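Pyridoxamine 5-phosphate-dependent dehydrase (Escherichia coli, PDB 3B8X) removes the C3'-hydroxyl group of GDP-4-keto-6-deoxy-D-mannose by a combined transamination and deoxygenation on the way to L-colitose of the O-antigen. Local coordinates at residues Q98-I111 and F350-L364. The protein carries 1 engineered substitution. Sequence-based numbering, arbitrary orientation.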
ATOM      1  N   GLN B  98     -12.516   7.986  -5.484  1.00 16.09           N
ATOM      2  CA  GLN B  98     -12.677   7.707  -6.909  1.00  9.18           C
ATOM      3  C   GLN B  98     -12.380   6.253  -7.165  1.00 16.69           C
ATOM      4  O   GLN B  98     -12.898   5.684  -8.104  1.00 18.92           O
ATOM      5  CB  GLN B  98     -11.626   8.485  -7.684  1.00  1.37           C
ATOM      6  CG  GLN B  98     -11.661   8.294  -9.206  1.00  9.20           C
ATOM      7  CD  GLN B  98     -10.791   7.137  -9.702  1.00 14.88           C
ATOM      8  OE1 GLN B  98      -9.908   6.631  -9.005  1.00 18.01           O
ATOM      9  NE2 GLN B  98     -11.107   6.660 -10.907  1.00 12.68           N
ATOM     10  N   GLN B  99     -11.468   5.689  -6.384  1.00 13.12           N
ATOM     11  CA  GLN B  99     -11.073   4.305  -6.540  1.00 14.32           C
ATOM     12  C   GLN B  99     -12.204   3.360  -6.210  1.00 17.81           C
ATOM     13  O   GLN B  99     -12.260   2.274  -6.751  1.00 11.76           O
ATOM     14  CB  GLN B  99      -9.794   4.026  -5.776  1.00 13.08           C
ATOM     15  CG  GLN B  99      -8.638   4.780  -6.484  1.00  8.04           C
ATOM     16  CD  GLN B  99      -7.416   5.059  -5.585  1.00  6.32           C
ATOM     17  OE1 GLN B  99      -7.476   4.893  -4.362  1.00  5.28           O
ATOM     18  NE2 GLN B  99      -6.275   5.393  -6.215  1.00  6.76           N
ATOM     19  N   TYR B 100     -13.146   3.802  -5.383  1.00 19.10           N
ATOM     20  CA  TYR B 100     -14.320   2.988  -5.061  1.00 10.85           C
ATOM     21  C   TYR B 100     -15.586   3.440  -5.758  1.00 18.77           C
ATOM     22  O   TYR B 100     -16.678   3.040  -5.376  1.00 12.34           O
ATOM     23  CB  TYR B 100     -14.519   2.831  -3.564  1.00  6.87           C
ATOM     24  CG  TYR B 100     -13.516   1.811  -3.059  1.00 23.13           C
ATOM     25  CD1 TYR B 100     -12.157   2.138  -2.942  1.00 15.31           C
ATOM     26  CD2 TYR B 100     -13.905   0.484  -2.851  1.00 10.54           C
ATOM     27  CE1 TYR B 100     -11.215   1.169  -2.592  1.00 10.07           C
ATOM     28  CE2 TYR B 100     -12.975  -0.477  -2.548  1.00  6.40           C
ATOM     29  CZ  TYR B 100     -11.641  -0.139  -2.425  1.00  7.26           C
ATOM     30  OH  TYR B 100     -10.778  -1.126  -2.015  1.00 14.76           O
ATOM     31  N   GLY B 101     -15.394   4.265  -6.787  1.00 14.39           N
ATOM     32  CA  GLY B 101     -16.479   4.780  -7.628  1.00 10.29           C
ATOM     33  C   GLY B 101     -17.578   5.567  -6.920  1.00 22.67           C
ATOM     34  O   GLY B 101     -18.739   5.488  -7.301  1.00 14.51           O
ATOM     35  N   LEU B 102     -17.217   6.353  -5.917  1.00 25.54           N
ATOM     36  CA  LEU B 102     -18.203   7.160  -5.224  1.00 15.54           C
ATOM     37  C   LEU B 102     -18.472   8.510  -5.923  1.00 17.41           C
ATOM     38  O   LEU B 102     -17.677   8.990  -6.730  1.00 12.13           O
ATOM     39  CB  LEU B 102     -17.796   7.372  -3.772  1.00 12.25           C
ATOM     40  CG  LEU B 102     -17.715   6.109  -2.920  1.00  9.43           C
ATOM     41  CD1 LEU B 102     -16.912   6.502  -1.624  1.00 15.74           C
ATOM     42  CD2 LEU B 102     -19.116   5.653  -2.580  1.00 10.26           C
ATOM     43  N   ARG B 103     -19.616   9.118  -5.641  1.00 20.67           N
ATOM     44  CA  ARG B 103     -19.901  10.425  -6.229  1.00 13.74           C
ATOM     45  C   ARG B 103     -19.387  11.401  -5.173  1.00  9.27           C
ATOM     46  O   ARG B 103     -19.911  11.416  -4.072  1.00 15.64           O
ATOM     47  CB  ARG B 103     -21.423  10.593  -6.393  1.00 17.21           C
ATOM     48  CG  ARG B 103     -21.884  11.956  -6.913  1.00 34.94           C
ATOM     49  CD  ARG B 103     -21.076  12.386  -8.134  1.00 99.89           C
ATOM     50  NE  ARG B 103     -21.655  13.512  -8.870  1.00 33.03           N
ATOM     51  CZ  ARG B 103     -22.901  13.547  -9.320  1.00 99.89           C
ATOM     52  NH1 ARG B 103     -23.718  12.527  -9.087  1.00 99.89           N
ATOM     53  NH2 ARG B 103     -23.331  14.604  -9.996  1.00 99.89           N
ATOM     54  N   VAL B 104     -18.333  12.151  -5.495  1.00 12.12           N
ATOM     55  CA  VAL B 104     -17.754  13.085  -4.536  1.00 17.37           C
ATOM     56  C   VAL B 104     -18.385  14.470  -4.645  1.00 14.28           C
ATOM     57  O   VAL B 104     -18.418  15.009  -5.751  1.00 15.03           O
ATOM     58  CB  VAL B 104     -16.223  13.238  -4.773  1.00  9.35           C
ATOM     59  CG1 VAL B 104     -15.575  14.169  -3.712  1.00 13.75           C
ATOM     60  CG2 VAL B 104     -15.539  11.838  -4.754  1.00 14.12           C
ATOM     61  N   LYS B 105     -18.833  15.032  -3.514  1.00 12.97           N
ATOM     62  CA  LYS B 105     -19.385  16.386  -3.441  1.00 23.37           C
ATOM     63  C   LYS B 105     -18.460  17.329  -2.695  1.00 11.04           C
ATOM     64  O   LYS B 105     -18.327  17.259  -1.460  1.00 19.13           O
ATOM     65  CB  LYS B 105     -20.715  16.420  -2.718  1.00 21.87           C
ATOM     66  CG  LYS B 105     -21.479  17.743  -2.988  1.00 19.62           C
ATOM     67  CD  LYS B 105     -22.849  17.788  -2.252  1.00 44.71           C
ATOM     68  CE  LYS B 105     -24.085  17.505  -3.157  1.00 42.66           C
ATOM     69  NZ  LYS B 105     -25.387  17.182  -2.406  1.00 36.60           N
ATOM     70  N   PHE B 106     -17.865  18.249  -3.434  1.00 11.24           N
ATOM     71  CA  PHE B 106     -16.938  19.169  -2.808  1.00 17.45           C
ATOM     72  C   PHE B 106     -17.612  20.351  -2.158  1.00 21.25           C
ATOM     73  O   PHE B 106     -18.520  20.944  -2.718  1.00 19.50           O
ATOM     74  CB  PHE B 106     -15.890  19.657  -3.794  1.00 12.30           C
ATOM     75  CG  PHE B 106     -14.933  18.590  -4.235  1.00 27.28           C
ATOM     76  CD1 PHE B 106     -15.192  17.827  -5.366  1.00  4.64           C
ATOM     77  CD2 PHE B 106     -13.759  18.356  -3.532  1.00 14.45           C
ATOM     78  CE1 PHE B 106     -14.317  16.803  -5.758  1.00 21.09           C
ATOM     79  CE2 PHE B 106     -12.828  17.398  -3.980  1.00 14.63           C
ATOM     80  CZ  PHE B 106     -13.129  16.613  -5.088  1.00 30.06           C
ATOM     81  N   VAL B 107     -17.103  20.709  -0.988  1.00 13.41           N
ATOM     82  CA  VAL B 107     -17.594  21.863  -0.238  1.00 34.33           C
ATOM     83  C   VAL B 107     -16.426  22.762   0.186  1.00 20.76           C
ATOM     84  O   VAL B 107     -15.378  22.249   0.558  1.00 25.56           O
ATOM     85  CB  VAL B 107     -18.309  21.386   1.012  1.00 23.46           C
ATOM     86  CG1 VAL B 107     -18.781  22.559   1.862  1.00 11.79           C
ATOM     87  CG2 VAL B 107     -19.495  20.506   0.616  1.00 25.95           C
ATOM     88  N   ASP B 108     -16.610  24.081   0.105  1.00 16.64           N
ATOM     89  CA  ASP B 108     -15.597  25.072   0.498  1.00 15.06           C
ATOM     90  C   ASP B 108     -15.241  24.962   1.969  1.00 14.44           C
ATOM     91  O   ASP B 108     -15.980  24.462   2.829  1.00 13.92           O
ATOM     92  CB  ASP B 108     -16.145  26.504   0.323  1.00 11.23           C
ATOM     93  CG  ASP B 108     -15.084  27.524  -0.128  1.00 16.00           C
ATOM     94  OD1 ASP B 108     -13.892  27.184  -0.302  1.00 10.17           O
ATOM     95  OD2 ASP B 108     -15.440  28.706  -0.333  1.00 16.87           O
ATOM     96  N   ILE B 109     -14.083  25.527   2.261  1.00 18.37           N
ATOM     97  CA  ILE B 109     -13.568  25.531   3.603  1.00 20.03           C
ATOM     98  C   ILE B 109     -13.833  26.901   4.178  1.00 15.23           C
ATOM     99  O   ILE B 109     -14.216  27.856   3.464  1.00 13.86           O
ATOM    100  CB  ILE B 109     -12.043  25.356   3.575  1.00 15.60           C
ATOM    101  CG1 ILE B 109     -11.426  26.374   2.617  1.00 21.36           C
ATOM    102  CG2 ILE B 109     -11.688  23.945   3.133  1.00 14.35           C
ATOM    103  CD1 ILE B 109     -10.149  27.099   3.158  1.00 10.87           C
ATOM    104  N   ASP B 110     -13.666  26.955   5.490  1.00 12.47           N
ATOM    105  CA  ASP B 110     -13.780  28.180   6.244  1.00 18.82           C
ATOM    106  C   ASP B 110     -12.344  28.717   6.202  1.00 14.54           C
ATOM    107  O   ASP B 110     -11.432  27.981   6.524  1.00 18.16           O
ATOM    108  CB  ASP B 110     -14.211  27.839   7.660  1.00 11.01           C
ATOM    109  CG  ASP B 110     -14.266  29.056   8.536  1.00 19.28           C
ATOM    110  OD1 ASP B 110     -13.235  29.717   8.624  1.00  9.59           O
ATOM    111  OD2 ASP B 110     -15.306  29.371   9.140  1.00 25.99           O
ATOM    112  N   ILE B 111     -12.152  29.947   5.713  1.00 16.37           N
ATOM    113  CA  ILE B 111     -10.813  30.526   5.543  1.00 13.67           C
ATOM    114  C   ILE B 111     -10.132  30.777   6.883  1.00 17.47           C
ATOM    115  O   ILE B 111      -8.910  30.962   6.943  1.00 21.78           O
ATOM    116  CB  ILE B 111     -10.872  31.860   4.726  1.00 13.03           C
ATOM    117  CG1 ILE B 111      -9.548  32.164   4.056  1.00 10.46           C
ATOM    118  CG2 ILE B 111     -11.401  32.965   5.613  1.00 23.73           C
ATOM    119  CD1 ILE B 111      -9.231  31.209   2.929  1.00 13.63           C
ATOM    120  N   PHE B 350     -12.786  11.426 -11.865  1.00 17.87           N
ATOM    121  CA  PHE B 350     -13.803  11.435 -10.819  1.00  5.45           C
ATOM    122  C   PHE B 350     -15.217  11.642 -11.337  1.00 17.83           C
ATOM    123  O   PHE B 350     -15.427  12.281 -12.353  1.00 19.99           O
ATOM    124  CB  PHE B 350     -13.544  12.609  -9.865  1.00 18.19           C
ATOM    125  CG  PHE B 350     -12.507  12.340  -8.825  1.00 19.16           C
ATOM    126  CD1 PHE B 350     -11.203  12.070  -9.192  1.00  8.79           C
ATOM    127  CD2 PHE B 350     -12.835  12.380  -7.468  1.00  8.70           C
ATOM    128  CE1 PHE B 350     -10.243  11.839  -8.217  1.00 11.20           C
ATOM    129  CE2 PHE B 350     -11.864  12.112  -6.464  1.00 11.85           C
ATOM    130  CZ  PHE B 350     -10.572  11.853  -6.855  1.00 10.68           C
ATOM    131  N   ASP B 351     -16.171  11.219 -10.517  1.00 19.51           N
ATOM    132  CA  ASP B 351     -17.581  11.478 -10.709  1.00 16.89           C
ATOM    133  C   ASP B 351     -17.824  12.443  -9.537  1.00  8.59           C
ATOM    134  O   ASP B 351     -17.959  12.020  -8.403  1.00 32.92           O
ATOM    135  CB  ASP B 351     -18.369  10.178 -10.503  1.00 27.88           C
ATOM    136  CG  ASP B 351     -19.851  10.426 -10.296  1.00 88.43           C
ATOM    137  OD1 ASP B 351     -20.311  11.501 -10.714  1.00 44.17           O
ATOM    138  OD2 ASP B 351     -20.559   9.572  -9.715  1.00 70.86           O
ATOM    139  N   TYR B 352     -17.804  13.740  -9.781  1.00 14.03           N
ATOM    140  CA  TYR B 352     -17.960  14.656  -8.662  1.00 33.43           C
ATOM    141  C   TYR B 352     -18.739  15.882  -9.044  1.00 33.11           C
ATOM    142  O   TYR B 352     -18.940  16.175 -10.218  1.00 31.84           O
ATOM    143  CB  TYR B 352     -16.594  15.173  -8.223  1.00 21.84           C
ATOM    144  CG  TYR B 352     -15.973  16.140  -9.218  1.00 17.19           C
ATOM    145  CD1 TYR B 352     -15.874  17.503  -8.947  1.00 28.59           C
ATOM    146  CD2 TYR B 352     -15.436  15.671 -10.410  1.00 12.30           C
ATOM    147  CE1 TYR B 352     -15.270  18.378  -9.857  1.00 19.38           C
ATOM    148  CE2 TYR B 352     -14.834  16.527 -11.341  1.00 13.81           C
ATOM    149  CZ  TYR B 352     -14.766  17.880 -11.058  1.00 21.12           C
ATOM    150  OH  TYR B 352     -14.192  18.701 -12.003  1.00 26.56           O
ATOM    151  N   THR B 353     -19.072  16.653  -8.023  1.00 25.59           N
ATOM    152  CA  THR B 353     -19.770  17.912  -8.211  1.00 12.88           C
ATOM    153  C   THR B 353     -19.203  18.891  -7.193  1.00 32.79           C
ATOM    154  O   THR B 353     -18.540  18.506  -6.237  1.00 17.15           O
ATOM    155  CB  THR B 353     -21.294  17.756  -7.901  1.00  8.87           C
ATOM    156  OG1 THR B 353     -21.993  18.952  -8.258  1.00 99.89           O
ATOM    157  CG2 THR B 353     -21.506  17.504  -6.434  1.00 21.12           C
ATOM    158  N   VAL B 354     -19.488  20.166  -7.397  1.00 34.57           N
ATOM    159  CA  VAL B 354     -19.099  21.163  -6.429  1.00 15.12           C
ATOM    160  C   VAL B 354     -20.306  21.846  -5.833  1.00 23.79           C
ATOM    161  O   VAL B 354     -21.148  22.381  -6.548  1.00 36.19           O
ATOM    162  CB  VAL B 354     -18.263  22.259  -7.022  1.00 21.60           C
ATOM    163  CG1 VAL B 354     -18.096  23.307  -5.958  1.00 23.23           C
ATOM    164  CG2 VAL B 354     -16.923  21.734  -7.425  1.00 24.97           C
ATOM    165  N   HIS B 355     -20.366  21.893  -4.515  1.00 24.60           N
ATOM    166  CA  HIS B 355     -21.450  22.608  -3.884  1.00 20.24           C
ATOM    167  C   HIS B 355     -21.182  24.098  -3.923  1.00 19.05           C
ATOM    168  O   HIS B 355     -20.184  24.562  -3.383  1.00 18.96           O
ATOM    169  CB  HIS B 355     -21.563  22.272  -2.418  1.00 15.64           C
ATOM    170  CG  HIS B 355     -22.561  23.124  -1.698  1.00 40.98           C
ATOM    171  ND1 HIS B 355     -23.889  23.160  -2.062  1.00 22.76           N
ATOM    172  CD2 HIS B 355     -22.433  23.972  -0.649  1.00 27.59           C
ATOM    173  CE1 HIS B 355     -24.542  23.976  -1.257  1.00 18.43           C
ATOM    174  NE2 HIS B 355     -23.682  24.482  -0.391  1.00 31.07           N
ATOM    175  N   ASN B 356     -22.117  24.835  -4.509  1.00 23.44           N
ATOM    176  CA  ASN B 356     -22.085  26.282  -4.523  1.00 26.16           C
ATOM    177  C   ASN B 356     -20.826  26.729  -5.198  1.00 20.86           C
ATOM    178  O   ASN B 356     -20.719  26.718  -6.421  1.00 21.33           O
ATOM    179  CB  ASN B 356     -22.121  26.763  -3.071  1.00 41.83           C
ATOM    180  CG  ASN B 356     -22.123  28.254  -2.958  1.00 63.51           C
ATOM    181  OD1 ASN B 356     -22.521  28.965  -3.876  1.00 26.93           O
ATOM    182  ND2 ASN B 356     -21.692  28.741  -1.810  1.00 35.28           N
ATOM    183  N   ASN B 357     -19.849  27.099  -4.393  1.00 27.60           N
ATOM    184  CA  ASN B 357     -18.575  27.457  -4.967  1.00 17.21           C
ATOM    185  C   ASN B 357     -17.472  27.162  -3.929  1.00 18.06           C
ATOM    186  O   ASN B 357     -17.749  26.922  -2.765  1.00 17.80           O
ATOM    187  CB  ASN B 357     -18.573  28.945  -5.333  1.00 22.03           C
ATOM    188  CG  ASN B 357     -18.666  29.837  -4.110  1.00 25.18           C
ATOM    189  OD1 ASN B 357     -17.787  29.816  -3.252  1.00 17.98           O
ATOM    190  ND2 ASN B 357     -19.757  30.584  -3.997  1.00 28.33           N
ATOM    191  N   VAL B 358     -16.225  27.269  -4.352  1.00 20.26           N
ATOM    192  CA  VAL B 358     -15.136  27.102  -3.416  1.00  8.70           C
ATOM    193  C   VAL B 358     -14.248  28.325  -3.522  1.00 19.27           C
ATOM    194  O   VAL B 358     -13.044  28.235  -3.734  1.00 17.08           O
ATOM    195  CB  VAL B 358     -14.355  25.819  -3.724  1.00 12.73           C
ATOM    196  CG1 VAL B 358     -15.241  24.614  -3.351  1.00  8.64           C
ATOM    197  CG2 VAL B 358     -13.950  25.808  -5.218  1.00 20.70           C
ATOM    198  N   ASP B 359     -14.855  29.495  -3.419  1.00 14.72           N
ATOM    199  CA  ASP B 359     -14.062  30.730  -3.493  1.00 24.62           C
ATOM    200  C   ASP B 359     -12.989  30.833  -2.406  1.00 10.55           C
ATOM    201  O   ASP B 359     -11.896  31.338  -2.626  1.00 22.40           O
ATOM    202  CB  ASP B 359     -14.995  31.927  -3.345  1.00 18.35           C
ATOM    203  CG  ASP B 359     -15.914  32.125  -4.555  1.00 63.65           C
ATOM    204  OD1 ASP B 359     -15.838  31.382  -5.562  1.00 22.86           O
ATOM    205  OD2 ASP B 359     -16.730  33.062  -4.500  1.00 31.99           O
ATOM    206  N   ASN B 360     -13.329  30.396  -1.207  1.00 18.22           N
ATOM    207  CA  ASN B 360     -12.377  30.476  -0.121  1.00 13.98           C
ATOM    208  C   ASN B 360     -11.200  29.582  -0.410  1.00 34.57           C
ATOM    209  O   ASN B 360     -10.076  29.969  -0.158  1.00 12.91           O
ATOM    210  CB  ASN B 360     -13.000  29.990   1.167  1.00 16.60           C
ATOM    211  CG  ASN B 360     -13.926  30.988   1.769  1.00 21.15           C
ATOM    212  OD1 ASN B 360     -13.897  32.163   1.437  1.00 21.15           O
ATOM    213  ND2 ASN B 360     -14.751  30.537   2.679  1.00 11.88           N
ATOM    214  N   ALA B 361     -11.475  28.369  -0.877  1.00 21.86           N
ATOM    215  CA  ALA B 361     -10.436  27.391  -1.203  1.00 15.12           C
ATOM    216  C   ALA B 361      -9.569  28.013  -2.299  1.00 19.55           C
ATOM    217  O   ALA B 361      -8.340  27.893  -2.277  1.00 20.32           O
ATOM    218  CB  ALA B 361     -11.076  26.057  -1.676  1.00  8.77           C
ATOM    219  N   GLU B 362     -10.197  28.737  -3.223  1.00  8.40           N
ATOM    220  CA  GLU B 362      -9.440  29.406  -4.273  1.00 11.37           C
ATOM    221  C   GLU B 362      -8.549  30.503  -3.710  1.00 16.28           C
ATOM    222  O   GLU B 362      -7.383  30.644  -4.104  1.00 12.26           O
ATOM    223  CB  GLU B 362     -10.368  30.042  -5.295  1.00 10.64           C
ATOM    224  CG  GLU B 362     -10.849  29.075  -6.323  1.00 13.24           C
ATOM    225  CD  GLU B 362     -12.110  29.529  -7.043  1.00 99.89           C
ATOM    226  OE1 GLU B 362     -12.486  30.721  -6.999  1.00 28.55           O
ATOM    227  OE2 GLU B 362     -12.735  28.665  -7.683  1.00 27.57           O
ATOM    228  N   TYR B 363      -9.103  31.305  -2.811  1.00 23.80           N
ATOM    229  CA  TYR B 363      -8.325  32.396  -2.237  1.00 13.99           C
ATOM    230  C   TYR B 363      -7.122  31.823  -1.462  1.00 21.52           C
ATOM    231  O   TYR B 363      -6.015  32.366  -1.488  1.00 13.75           O
ATOM    232  CB  TYR B 363      -9.193  33.274  -1.329  1.00 11.68           C
ATOM    233  CG  TYR B 363      -8.439  34.464  -0.800  1.00 16.79           C
ATOM    234  CD1 TYR B 363      -8.403  35.644  -1.522  1.00 16.08           C
ATOM    235  CD2 TYR B 363      -7.663  34.378   0.350  1.00  9.82           C
ATOM    236  CE1 TYR B 363      -7.690  36.740  -1.079  1.00 29.92           C
ATOM    237  CE2 TYR B 363      -6.906  35.498   0.801  1.00 12.97           C
ATOM    238  CZ  TYR B 363      -6.986  36.694   0.101  1.00 12.30           C
ATOM    239  OH  TYR B 363      -6.250  37.809   0.459  1.00 13.62           O
ATOM    240  N   LEU B 364      -7.357  30.721  -0.761  1.00 11.71           N
ATOM    241  CA  LEU B 364      -6.287  30.085   0.007  1.00  6.59           C
ATOM    242  C   LEU B 364      -5.247  29.561  -0.975  1.00 26.74           C
ATOM    243  O   LEU B 364      -4.037  29.631  -0.746  1.00 14.94           O
ATOM    244  CB  LEU B 364      -6.866  28.919   0.809  1.00  4.83           C
ATOM    245  CG  LEU B 364      -5.898  27.975   1.524  1.00  7.45           C
ATOM    246  CD1 LEU B 364      -6.586  27.484   2.787  1.00 18.22           C
ATOM    247  CD2 LEU B 364      -5.589  26.735   0.611  1.00  9.75           C
TER
HETATM  248  O   HOH W   1     -19.818   6.757  -9.682  1.00 34.43           O
HETATM  249  O   HOH W   2     -15.417   9.408  -8.429  1.00 17.33           O
HETATM  250  O   HOH W   3     -23.425   9.270  -9.598  1.00 32.21           O
HETATM  251  O   HOH W   4     -19.373  24.799  -0.965  1.00 19.36           O
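Asp108 grips the start of helix 359-367, just past its N-cap residue Val358, with both carboxylate oxygens: OD2 takes the backbone N of Asn360 and OD1 that of Ala361, each at 2.8 Å through its syn lone pair. The positive end of the helix dipole probably steadies this buried charge. Asn360 answers with ND2, giving a fairly straight bond (164°) to Ile109 O, close to the plane of its side-chain amide. Alongside, with CG1 set between its own backbone N and carbonyl carbon (chi1 51°), Ile109 brings CD1 to 3.6 Å from Leu364 CD1. Four backbone hydrogen bonds join parallel strands 103-107 and 351-354, among them Phe106 N to Thr353 O at 2.9 Å. On one face Phe106 CE1 lies 3.6 Å from Tyr352 CD1; farther back, Gln98 CB sits over the centre of the Phe350 ring. On the other, Lys105 CG presses on Thr353 CG2 at 3.5 Å, but the Arg103 end is loose: exposed Asp351 takes two waters on OD2, and its charge pairing with Arg103 is doubtful. Strand 351-354 is the outermost strand, within the chain, of the large, mostly parallel sheet of the PLP-dependent aminotransferase fold, with 103-107 between it and 82-86, while helix 118-124 packs against Val107 and His355.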